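Local coordinates for protein superoxide dismutase [Fe] (Methanothermobacter thermautotrophicus, PDB 1MA1) that destroys superoxide radicals, using one iron ion per subunit to convert them into hydrogen peroxide and molecular oxygen, at residues A[129-139]-A[159-169]; A[72-81]-A[148-156]. All coordinates share one frame; numbering follows the deposited sequence.

Contact 1 (A[129-139]-A[159-169]). With FE (Fe (III) ion), chain G.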
loop_
_atom_site.group_PDB
_atom_site.type_symbol
_atom_site.label_atom_id
_atom_site.label_comp_id
_atom_site.label_asym_id
_atom_site.label_seq_id
_atom_site.Cartn_x
_atom_site.Cartn_y
_atom_site.Cartn_z
ATOM N N GLY A 129 7.656 -5.929 -7.294
ATOM C CA GLY A 129 7.726 -6.925 -6.239
ATOM C C GLY A 129 6.668 -7.985 -6.425
ATOM O O GLY A 129 6.274 -8.276 -7.562
ATOM N N SER A 130 6.209 -8.563 -5.313
ATOM C CA SER A 130 5.230 -9.656 -5.329
ATOM C C SER A 130 3.904 -9.187 -5.907
ATOM O O SER A 130 3.412 -8.117 -5.550
ATOM C CB SER A 130 4.975 -10.155 -3.912
ATOM O OG SER A 130 6.179 -10.307 -3.199
ATOM N N GLY A 131 3.308 -9.984 -6.783
ATOM C CA GLY A 131 1.943 -9.704 -7.178
ATOM C C GLY A 131 1.457 -10.566 -8.319
ATOM O O GLY A 131 2.059 -11.590 -8.632
ATOM N N TRP A 132 0.360 -10.142 -8.942
ATOM C CA TRP A 132 -0.362 -10.945 -9.926
ATOM C C TRP A 132 -0.824 -10.039 -11.066
ATOM O O TRP A 132 -1.067 -8.850 -10.862
ATOM C CB TRP A 132 -1.594 -11.601 -9.304
ATOM C CG TRP A 132 -1.328 -12.400 -8.080
ATOM C CD1 TRP A 132 -1.015 -11.927 -6.831
ATOM C CD2 TRP A 132 -1.382 -13.819 -7.969
ATOM N NE1 TRP A 132 -0.874 -12.971 -5.952
ATOM C CE2 TRP A 132 -1.090 -14.147 -6.626
ATOM C CE3 TRP A 132 -1.653 -14.850 -8.874
ATOM C CZ2 TRP A 132 -1.056 -15.473 -6.165
ATOM C CZ3 TRP A 132 -1.620 -16.166 -8.416
ATOM C CH2 TRP A 132 -1.321 -16.464 -7.073
ATOM N N ALA A 133 -0.966 -10.611 -12.256
ATOM C CA ALA A 133 -1.907 -10.088 -13.239
ATOM C C ALA A 133 -3.187 -10.911 -13.252
ATOM O O ALA A 133 -3.148 -12.143 -13.249
ATOM C CB ALA A 133 -1.285 -10.086 -14.621
ATOM N N VAL A 134 -4.319 -10.215 -13.264
ATOM C CA VAL A 134 -5.633 -10.844 -13.170
ATOM C C VAL A 134 -6.578 -10.256 -14.203
ATOM O O VAL A 134 -6.720 -9.040 -14.289
ATOM C CB VAL A 134 -6.246 -10.631 -11.768
ATOM C CG1 VAL A 134 -7.597 -11.301 -11.690
ATOM C CG2 VAL A 134 -5.310 -11.194 -10.683
ATOM N N LEU A 135 -7.241 -11.113 -14.976
ATOM C CA LEU A 135 -8.307 -10.654 -15.864
ATOM C C LEU A 135 -9.643 -10.707 -15.144
ATOM O O LEU A 135 -9.921 -11.654 -14.414
ATOM C CB LEU A 135 -8.375 -11.523 -17.106
ATOM C CG LEU A 135 -9.417 -11.092 -18.142
ATOM C CD1 LEU A 135 -9.057 -9.701 -18.622
ATOM C CD2 LEU A 135 -9.441 -12.071 -19.326
ATOM N N THR A 136 -10.470 -9.692 -15.357
ATOM C CA THR A 136 -11.817 -9.647 -14.794
ATOM C C THR A 136 -12.766 -8.871 -15.726
ATOM O O THR A 136 -12.425 -8.604 -16.882
ATOM C CB THR A 136 -11.809 -8.985 -13.403
ATOM O OG1 THR A 136 -13.130 -9.020 -12.849
ATOM C CG2 THR A 136 -11.346 -7.535 -13.500
ATOM N N TYR A 137 -13.954 -8.527 -15.238
ATOM C CA TYR A 137 -15.042 -8.086 -16.113
ATOM C C TYR A 137 -15.951 -7.109 -15.384
ATOM O O TYR A 137 -16.418 -7.398 -14.280
ATOM C CB TYR A 137 -15.861 -9.290 -16.593
ATOM C CG TYR A 137 -17.144 -8.932 -17.329
ATOM C CD1 TYR A 137 -17.105 -8.338 -18.582
ATOM C CD2 TYR A 137 -18.400 -9.147 -16.740
ATOM C CE1 TYR A 137 -18.269 -7.960 -19.228
ATOM C CE2 TYR A 137 -19.569 -8.770 -17.380
ATOM C CZ TYR A 137 -19.492 -8.170 -18.624
ATOM O OH TYR A 137 -20.626 -7.717 -19.259
ATOM N N CYS A 138 -16.191 -5.946 -15.990
ATOM C CA CYS A 138 -17.187 -5.001 -15.469
ATOM C C CYS A 138 -18.509 -5.175 -16.212
ATOM O O CYS A 138 -18.734 -4.586 -17.254
ATOM C CB CYS A 138 -16.688 -3.557 -15.603
ATOM S SG CYS A 138 -17.805 -2.265 -14.963
ATOM N N GLN A 139 -19.343 -6.055 -15.673
ATOM C CA GLN A 139 -20.793 -5.972 -15.729
ATOM C C GLN A 139 -21.366 -4.606 -16.132
ATOM O O GLN A 139 -22.082 -4.486 -17.123
ATOM C CB GLN A 139 -21.321 -6.443 -14.370
ATOM C CG GLN A 139 -20.169 -6.603 -13.313
ATOM C CD GLN A 139 -20.478 -7.571 -12.140
ATOM O OE1 GLN A 139 -19.923 -7.419 -11.037
ATOM N NE2 GLN A 139 -21.340 -8.576 -12.383
ATOM N N HIS A 159 -15.271 -6.691 -5.327
ATOM C CA HIS A 159 -16.512 -7.225 -5.901
ATOM C C HIS A 159 -16.330 -7.815 -7.311
ATOM O O HIS A 159 -17.174 -8.579 -7.768
ATOM C CB HIS A 159 -17.607 -6.125 -5.909
ATOM C CG HIS A 159 -19.000 -6.648 -6.083
ATOM N ND1 HIS A 159 -19.713 -6.497 -7.252
ATOM C CD2 HIS A 159 -19.809 -7.328 -5.233
ATOM C CE1 HIS A 159 -20.904 -7.060 -7.116
ATOM N NE2 HIS A 159 -20.988 -7.572 -5.902
ATOM N N PHE A 160 -15.242 -7.458 -7.996
ATOM C CA PHE A 160 -14.981 -8.014 -9.321
ATOM C C PHE A 160 -14.453 -9.437 -9.268
ATOM O O PHE A 160 -13.675 -9.776 -8.384
ATOM C CB PHE A 160 -13.987 -7.131 -10.080
ATOM C CG PHE A 160 -14.618 -5.928 -10.730
ATOM C CD1 PHE A 160 -15.489 -5.121 -10.029
ATOM C CD2 PHE A 160 -14.329 -5.607 -12.046
ATOM C CE1 PHE A 160 -16.062 -4.016 -10.639
ATOM C CE2 PHE A 160 -14.896 -4.508 -12.646
ATOM C CZ PHE A 160 -15.764 -3.714 -11.941
ATOM N N ARG A 161 -14.871 -10.262 -10.222
ATOM C CA ARG A 161 -14.653 -11.706 -10.144
ATOM C C ARG A 161 -13.498 -12.155 -11.019
ATOM O O ARG A 161 -13.159 -11.489 -11.997
ATOM C CB ARG A 161 -15.913 -12.458 -10.556
ATOM C CG ARG A 161 -17.168 -11.931 -9.882
ATOM C CD ARG A 161 -17.995 -13.049 -9.289
ATOM N NE ARG A 161 -17.590 -13.297 -7.911
ATOM C CZ ARG A 161 -17.855 -14.409 -7.232
ATOM N NH1 ARG A 161 -18.528 -15.398 -7.808
ATOM N NH2 ARG A 161 -17.435 -14.535 -5.975
ATOM N N ILE A 162 -12.884 -13.283 -10.666
ATOM C CA ILE A 162 -11.646 -13.691 -11.331
ATOM C C ILE A 162 -11.912 -14.543 -12.574
ATOM O O ILE A 162 -12.667 -15.513 -12.529
ATOM C CB ILE A 162 -10.724 -14.487 -10.372
ATOM C CG1 ILE A 162 -10.363 -13.648 -9.151
ATOM C CG2 ILE A 162 -9.446 -14.884 -11.095
ATOM C CD1 ILE A 162 -9.554 -14.412 -8.130
ATOM N N LEU A 163 -11.278 -14.179 -13.678
ATOM C CA LEU A 163 -11.330 -14.991 -14.888
ATOM C C LEU A 163 -10.018 -15.726 -15.152
ATOM O O LEU A 163 -10.004 -16.938 -15.390
ATOM C CB LEU A 163 -11.670 -14.114 -16.092
ATOM C CG LEU A 163 -13.047 -13.471 -16.042
ATOM C CD1 LEU A 163 -13.280 -12.618 -17.267
ATOM C CD2 LEU A 163 -14.087 -14.576 -15.920
ATOM N N LEU A 164 -8.919 -14.977 -15.109
ATOM C CA LEU A 164 -7.599 -15.485 -15.457
ATOM C C LEU A 164 -6.602 -14.893 -14.470
ATOM O O LEU A 164 -6.702 -13.715 -14.114
ATOM C CB LEU A 164 -7.213 -15.023 -16.861
ATOM C CG LEU A 164 -6.292 -15.894 -17.715
ATOM C CD1 LEU A 164 -5.482 -14.961 -18.603
ATOM C CD2 LEU A 164 -5.377 -16.743 -16.871
ATOM N N VAL A 165 -5.627 -15.688 -14.052
ATOM C CA VAL A 165 -4.711 -15.264 -13.013
ATOM C C VAL A 165 -3.292 -15.740 -13.329
ATOM O O VAL A 165 -3.085 -16.878 -13.751
ATOM C CB VAL A 165 -5.194 -15.824 -11.637
ATOM C CG1 VAL A 165 -4.036 -16.300 -10.812
ATOM C CG2 VAL A 165 -5.954 -14.749 -10.876
ATOM N N LEU A 166 -2.315 -14.871 -13.129
ATOM C CA LEU A 166 -0.919 -15.242 -13.327
ATOM C C LEU A 166 -0.032 -14.808 -12.145
ATOM O O LEU A 166 0.181 -13.613 -11.933
ATOM C CB LEU A 166 -0.413 -14.603 -14.629
ATOM C CG LEU A 166 1.080 -14.705 -14.888
ATOM C CD1 LEU A 166 1.509 -16.164 -14.808
ATOM C CD2 LEU A 166 1.398 -14.081 -16.235
ATOM N N ASP A 167 0.475 -15.774 -11.375
ATOM C CA ASP A 167 1.294 -15.455 -10.209
ATOM C C ASP A 167 2.631 -14.917 -10.706
ATOM O O ASP A 167 3.235 -15.470 -11.623
ATOM C CB ASP A 167 1.493 -16.699 -9.314
ATOM C CG ASP A 167 2.157 -16.368 -7.969
ATOM O OD1 ASP A 167 2.510 -15.191 -7.785
ATOM O OD2 ASP A 167 2.345 -17.270 -7.095
ATOM N N VAL A 168 3.098 -13.840 -10.094
ATOM C CA VAL A 168 4.367 -13.286 -10.494
ATOM C C VAL A 168 5.193 -12.874 -9.265
ATOM O O VAL A 168 6.232 -12.204 -9.383
ATOM C CB VAL A 168 4.104 -12.102 -11.471
ATOM C CG1 VAL A 168 3.983 -10.772 -10.716
ATOM C CG2 VAL A 168 5.161 -12.086 -12.547
ATOM N N TRP A 169 4.729 -13.285 -8.082
ATOM C CA TRP A 169 5.623 -13.497 -6.939
ATOM C C TRP A 169 6.900 -14.214 -7.391
ATOM O O TRP A 169 6.857 -15.110 -8.232
ATOM C CB TRP A 169 4.953 -14.353 -5.852
ATOM C CG TRP A 169 3.924 -13.643 -5.025
ATOM C CD1 TRP A 169 2.740 -13.113 -5.455
ATOM C CD2 TRP A 169 3.982 -13.395 -3.614
ATOM N NE1 TRP A 169 2.065 -12.552 -4.411
ATOM C CE2 TRP A 169 2.800 -12.711 -3.264
ATOM C CE3 TRP A 169 4.920 -13.690 -2.611
ATOM C CZ2 TRP A 169 2.528 -12.311 -1.944
ATOM C CZ3 TRP A 169 4.647 -13.292 -1.301
ATOM C CH2 TRP A 169 3.462 -12.611 -0.985
HETATM FE FE FE G . 2.566 -17.893 -5.289
HETATM O O HOH W 1 -16.553 -9.206 -11.946
HETATM O O HOH W 2 2.086 -16.243 -4.442
#
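Asp167 lies over one face of the Trp132 indole: its CB makes a CH-pi contact, 3.7 Å from the centroid of the six-membered ring, and carboxylate and ring planes differ by 14°. The Asp167 carboxylate reaches the iron because chi1 (-171°) turns CG away from the backbone N; OD2 binds at 1.9 Å. Its OD1 accepts a hydrogen bond from the backbone N of Trp169, from above the carboxylate plane at 2.9 Å, closing an Asx turn. Val165 CG1 packs 3.4 Å from Trp132 CE3, while the indole NE1 is hydrogen-bonded to His152. Ser130 CB makes a CH-pi contact with the Trp169 face opposite the iron-bound water. Strands 131-138 and 164-167 run antiparallel (175°), Ala133 and Leu166 bonding reciprocally. A classic beta bulge follows where Leu163 and Leu164 face Leu135.

Thr136 OG1 donates to Arg161 O (2.6 Å) and lies near the ring plane of Phe160, whose CE2 packs 3.6 Å from Cys138 CB. The outer tip is looser: a water bridges Tyr137 O and Arg161 N, and exposed Gln139 bonds through OE1 to Arg161 of the second subunit. The aspartate end is characteristic of the iron/manganese superoxide dismutase C-terminal domain, whose sheet delivers a metal ligand.

Contact 2 (A[72-81]-A[148-156]). With FE (Fe (III) ion), chain G.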
loop_
_atom_site.group_PDB
_atom_site.type_symbol
_atom_site.label_atom_id
_atom_site.label_comp_id
_atom_site.label_asym_id
_atom_site.label_seq_id
_atom_site.Cartn_x
_atom_site.Cartn_y
_atom_site.Cartn_z
ATOM N N SER A 72 -6.915 -10.404 4.895
ATOM C CA SER A 72 -7.105 -10.142 3.475
ATOM C C SER A 72 -5.882 -10.653 2.706
ATOM O O SER A 72 -5.995 -11.105 1.560
ATOM C CB SER A 72 -7.313 -8.637 3.223
ATOM O OG SER A 72 -6.144 -7.896 3.528
ATOM N N PHE A 73 -4.716 -10.579 3.348
ATOM C CA PHE A 73 -3.471 -11.044 2.751
ATOM C C PHE A 73 -3.518 -12.552 2.493
ATOM O O PHE A 73 -3.273 -13.000 1.381
ATOM C CB PHE A 73 -2.302 -10.714 3.675
ATOM C CG PHE A 73 -0.988 -11.275 3.215
ATOM C CD1 PHE A 73 -0.359 -10.758 2.097
ATOM C CD2 PHE A 73 -0.396 -12.351 3.883
ATOM C CE1 PHE A 73 0.830 -11.296 1.641
ATOM C CE2 PHE A 73 0.807 -12.898 3.430
ATOM C CZ PHE A 73 1.416 -12.365 2.303
ATOM N N HIS A 74 -3.838 -13.330 3.520
ATOM C CA HIS A 74 -3.773 -14.779 3.429
ATOM C C HIS A 74 -4.899 -15.378 2.641
ATOM O O HIS A 74 -4.701 -16.342 1.913
ATOM C CB HIS A 74 -3.757 -15.410 4.821
ATOM C CG HIS A 74 -2.413 -15.390 5.457
ATOM N ND1 HIS A 74 -2.194 -14.876 6.714
ATOM C CD2 HIS A 74 -1.203 -15.775 4.985
ATOM C CE1 HIS A 74 -0.905 -14.938 6.991
ATOM N NE2 HIS A 74 -0.284 -15.479 5.958
ATOM N N VAL A 75 -6.092 -14.828 2.798
ATOM C CA VAL A 75 -7.241 -15.362 2.077
ATOM C C VAL A 75 -7.109 -15.010 0.591
ATOM O O VAL A 75 -7.427 -15.828 -0.292
ATOM C CB VAL A 75 -8.564 -14.812 2.645
ATOM C CG1 VAL A 75 -9.719 -15.232 1.768
ATOM C CG2 VAL A 75 -8.768 -15.328 4.074
ATOM N N GLY A 76 -6.600 -13.804 0.334
ATOM C CA GLY A 76 -6.188 -13.438 -1.007
ATOM C C GLY A 76 -5.150 -14.371 -1.602
ATOM O O GLY A 76 -5.304 -14.838 -2.739
ATOM N N GLY A 77 -4.100 -14.640 -0.835
ATOM C CA GLY A 77 -3.183 -15.703 -1.182
ATOM C C GLY A 77 -3.870 -17.014 -1.509
ATOM O O GLY A 77 -3.630 -17.598 -2.568
ATOM N N TYR A 78 -4.726 -17.484 -0.606
ATOM C CA TYR A 78 -5.434 -18.732 -0.826
ATOM C C TYR A 78 -6.273 -18.710 -2.107
ATOM O O TYR A 78 -6.206 -19.641 -2.913
ATOM C CB TYR A 78 -6.355 -19.032 0.347
ATOM C CG TYR A 78 -7.266 -20.212 0.094
ATOM C CD1 TYR A 78 -6.835 -21.510 0.334
ATOM C CD2 TYR A 78 -8.550 -20.023 -0.419
ATOM C CE1 TYR A 78 -7.653 -22.591 0.077
ATOM C CE2 TYR A 78 -9.372 -21.095 -0.683
ATOM C CZ TYR A 78 -8.922 -22.377 -0.436
ATOM O OH TYR A 78 -9.747 -23.438 -0.716
ATOM N N VAL A 79 -7.081 -17.662 -2.266
ATOM C CA VAL A 79 -8.007 -17.566 -3.393
ATOM C C VAL A 79 -7.286 -17.470 -4.735
ATOM O O VAL A 79 -7.642 -18.172 -5.669
ATOM C CB VAL A 79 -8.944 -16.336 -3.266
ATOM C CG1 VAL A 79 -9.793 -16.218 -4.503
ATOM C CG2 VAL A 79 -9.843 -16.472 -2.057
ATOM N N LEU A 80 -6.279 -16.611 -4.830
ATOM C CA LEU A 80 -5.543 -16.445 -6.086
ATOM C C LEU A 80 -4.774 -17.696 -6.533
ATOM O O LEU A 80 -4.757 -18.014 -7.734
ATOM C CB LEU A 80 -4.568 -15.256 -5.989
ATOM C CG LEU A 80 -5.231 -13.881 -5.957
ATOM C CD1 LEU A 80 -4.250 -12.785 -5.665
ATOM C CD2 LEU A 80 -5.890 -13.647 -7.286
ATOM N N HIS A 81 -4.140 -18.403 -5.585
ATOM C CA HIS A 81 -3.440 -19.637 -5.948
ATOM C C HIS A 81 -4.479 -20.653 -6.416
ATOM O O HIS A 81 -4.244 -21.396 -7.365
ATOM C CB HIS A 81 -2.587 -20.199 -4.785
ATOM C CG HIS A 81 -1.278 -19.483 -4.580
ATOM N ND1 HIS A 81 -1.185 -18.308 -3.872
ATOM C CD2 HIS A 81 -0.004 -19.789 -4.955
ATOM C CE1 HIS A 81 0.083 -17.924 -3.808
ATOM N NE2 HIS A 81 0.824 -18.805 -4.457
ATOM N N GLN A 148 -3.632 -5.219 -11.796
ATOM C CA GLN A 148 -2.313 -5.641 -11.344
ATOM C C GLN A 148 -2.308 -5.648 -9.836
ATOM O O GLN A 148 -2.272 -4.599 -9.225
ATOM C CB GLN A 148 -1.241 -4.688 -11.851
ATOM C CG GLN A 148 0.152 -5.149 -11.550
ATOM C CD GLN A 148 1.168 -4.077 -11.799
ATOM O OE1 GLN A 148 1.288 -3.122 -11.018
ATOM N NE2 GLN A 148 1.908 -4.211 -12.901
ATOM N N VAL A 149 -2.364 -6.836 -9.244
ATOM C CA VAL A 149 -2.460 -6.974 -7.805
ATOM C C VAL A 149 -1.070 -7.048 -7.201
ATOM O O VAL A 149 -0.279 -7.893 -7.599
ATOM C CB VAL A 149 -3.178 -8.246 -7.426
ATOM C CG1 VAL A 149 -3.235 -8.350 -5.893
ATOM C CG2 VAL A 149 -4.564 -8.268 -8.090
ATOM N N GLU A 150 -0.772 -6.167 -6.247
ATOM C CA GLU A 150 0.433 -6.293 -5.447
ATOM C C GLU A 150 0.146 -7.148 -4.247
ATOM O O GLU A 150 -0.994 -7.169 -3.770
ATOM C CB GLU A 150 0.935 -4.927 -4.999
ATOM C CG GLU A 150 1.398 -4.101 -6.179
ATOM C CD GLU A 150 2.201 -2.882 -5.780
ATOM O OE1 GLU A 150 2.041 -2.419 -4.644
ATOM O OE2 GLU A 150 2.978 -2.375 -6.613
ATOM N N LYS A 151 1.161 -7.863 -3.761
ATOM C CA LYS A 151 0.933 -8.940 -2.810
ATOM C C LYS A 151 -0.256 -9.831 -3.217
ATOM O O LYS A 151 -0.281 -10.350 -4.327
ATOM C CB LYS A 151 0.702 -8.339 -1.426
ATOM C CG LYS A 151 1.957 -7.752 -0.850
ATOM C CD LYS A 151 1.671 -6.697 0.188
ATOM C CE LYS A 151 1.051 -7.257 1.444
ATOM N NZ LYS A 151 0.830 -6.181 2.456
ATOM N N HIS A 152 -1.232 -10.028 -2.338
ATOM C CA HIS A 152 -2.417 -10.768 -2.759
ATOM C C HIS A 152 -3.701 -9.932 -2.659
ATOM O O HIS A 152 -4.795 -10.496 -2.742
ATOM C CB HIS A 152 -2.643 -12.048 -1.928
ATOM C CG HIS A 152 -1.485 -13.003 -1.900
ATOM N ND1 HIS A 152 -0.971 -13.583 -3.037
ATOM C CD2 HIS A 152 -0.783 -13.518 -0.860
ATOM C CE1 HIS A 152 0.000 -14.417 -2.702
ATOM N NE2 HIS A 152 0.132 -14.397 -1.390
ATOM N N ASN A 153 -3.584 -8.614 -2.459
ATOM C CA ASN A 153 -4.691 -7.857 -1.886
ATOM C C ASN A 153 -4.534 -6.347 -2.021
ATOM O O ASN A 153 -5.230 -5.580 -1.362
ATOM C CB ASN A 153 -4.863 -8.236 -0.410
ATOM C CG ASN A 153 -3.635 -7.905 0.423
ATOM O OD1 ASN A 153 -2.486 -8.026 -0.032
ATOM N ND2 ASN A 153 -3.873 -7.503 1.654
ATOM N N VAL A 154 -3.618 -5.920 -2.881
ATOM C CA VAL A 154 -3.409 -4.493 -3.101
ATOM C C VAL A 154 -3.656 -4.067 -4.551
ATOM O O VAL A 154 -3.233 -4.728 -5.490
ATOM C CB VAL A 154 -1.963 -4.072 -2.668
ATOM C CG1 VAL A 154 -1.671 -2.589 -3.055
ATOM C CG2 VAL A 154 -1.814 -4.289 -1.160
ATOM N N ASN A 155 -4.350 -2.949 -4.715
ATOM C CA ASN A 155 -4.849 -2.507 -6.011
ATOM C C ASN A 155 -5.780 -3.533 -6.631
ATOM O O ASN A 155 -5.672 -3.853 -7.814
ATOM C CB ASN A 155 -3.689 -2.218 -6.965
ATOM C CG ASN A 155 -2.674 -1.265 -6.373
ATOM O OD1 ASN A 155 -3.034 -0.256 -5.749
ATOM N ND2 ASN A 155 -1.403 -1.562 -6.574
ATOM N N VAL A 156 -6.709 -4.042 -5.839
ATOM C CA VAL A 156 -7.780 -4.835 -6.414
ATOM C C VAL A 156 -9.149 -4.164 -6.274
ATOM O O VAL A 156 -9.439 -3.510 -5.267
ATOM C CB VAL A 156 -7.787 -6.275 -5.819
ATOM C CG1 VAL A 156 -6.729 -6.373 -4.744
ATOM C CG2 VAL A 156 -9.202 -6.667 -5.323
HETATM FE FE FE G . 2.566 -17.893 -5.289
HETATM O O HOH W 2 2.086 -16.243 -4.442
#
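The His152 imidazole takes Gly77 CA over the centre of one face, 3.3 Å from the ring centroid and 15° off its normal; CG of His152, anti to its carbonyl carbon and beside the backbone N, lays the ring there. Leu80 CD1 lies near the plane at one stretch of the His152 edge, the iron-bound water in plane at another, beside CE1. CD2 of His152 lies over a face of the Phe73 ring, 3.7 Å from Phe73 CE1, the planes at 40°. Asn153 OD1 meets that phenyl at its edge, and Lys151 CE approaches Phe73 CD1 obliquely at 3.8 Å. At the His81 edge are His152 CE1, 3.7 Å from His81 CE1, and Gly77 O.

Asn153 ND2 donates to Ser72 OG (3.0 Å), a hydroxyl also hydrogen-bonded to Lys69 O. His81 ND1 donates to Gly77 O at 2.9 Å, 9° out of the imidazole plane; together with the iron bond through His81 NE2 at 2.1 Å, it holds the ring's rotation. His152 stacks with Trp169, and its ND1 is engaged by Trp132. Gly76 and Gly77 lack side chains, and His152 CB lies 3.4 Å from Gly76 C. The contact is mainly carbon and ring packing, consistent with His152 belonging to the iron site's second shell.

In the fold
Both contacts are largely buried and meet at the iron, sharing its bound water; Gln139 is the exposed residue of contact 1, while no touching residue of contact 2 is exposed. Contact 1 is strand against strand within the C-terminal domain, held by repeated backbone hydrogen bonds and burying 1013 Å². Contact 2 sets a helix of the alpha-hairpin domain against the end of strand 143-150 and the loop after it, with 432 Å² buried, largely through rings. The sheet joins them: strand 131-138 lies between 143-150 and 164-167, and Trp132 N is 2.7 Å from Val149 O, a probable hydrogen bond. Each contributes one protein ligand; His33 and His171 complete the site.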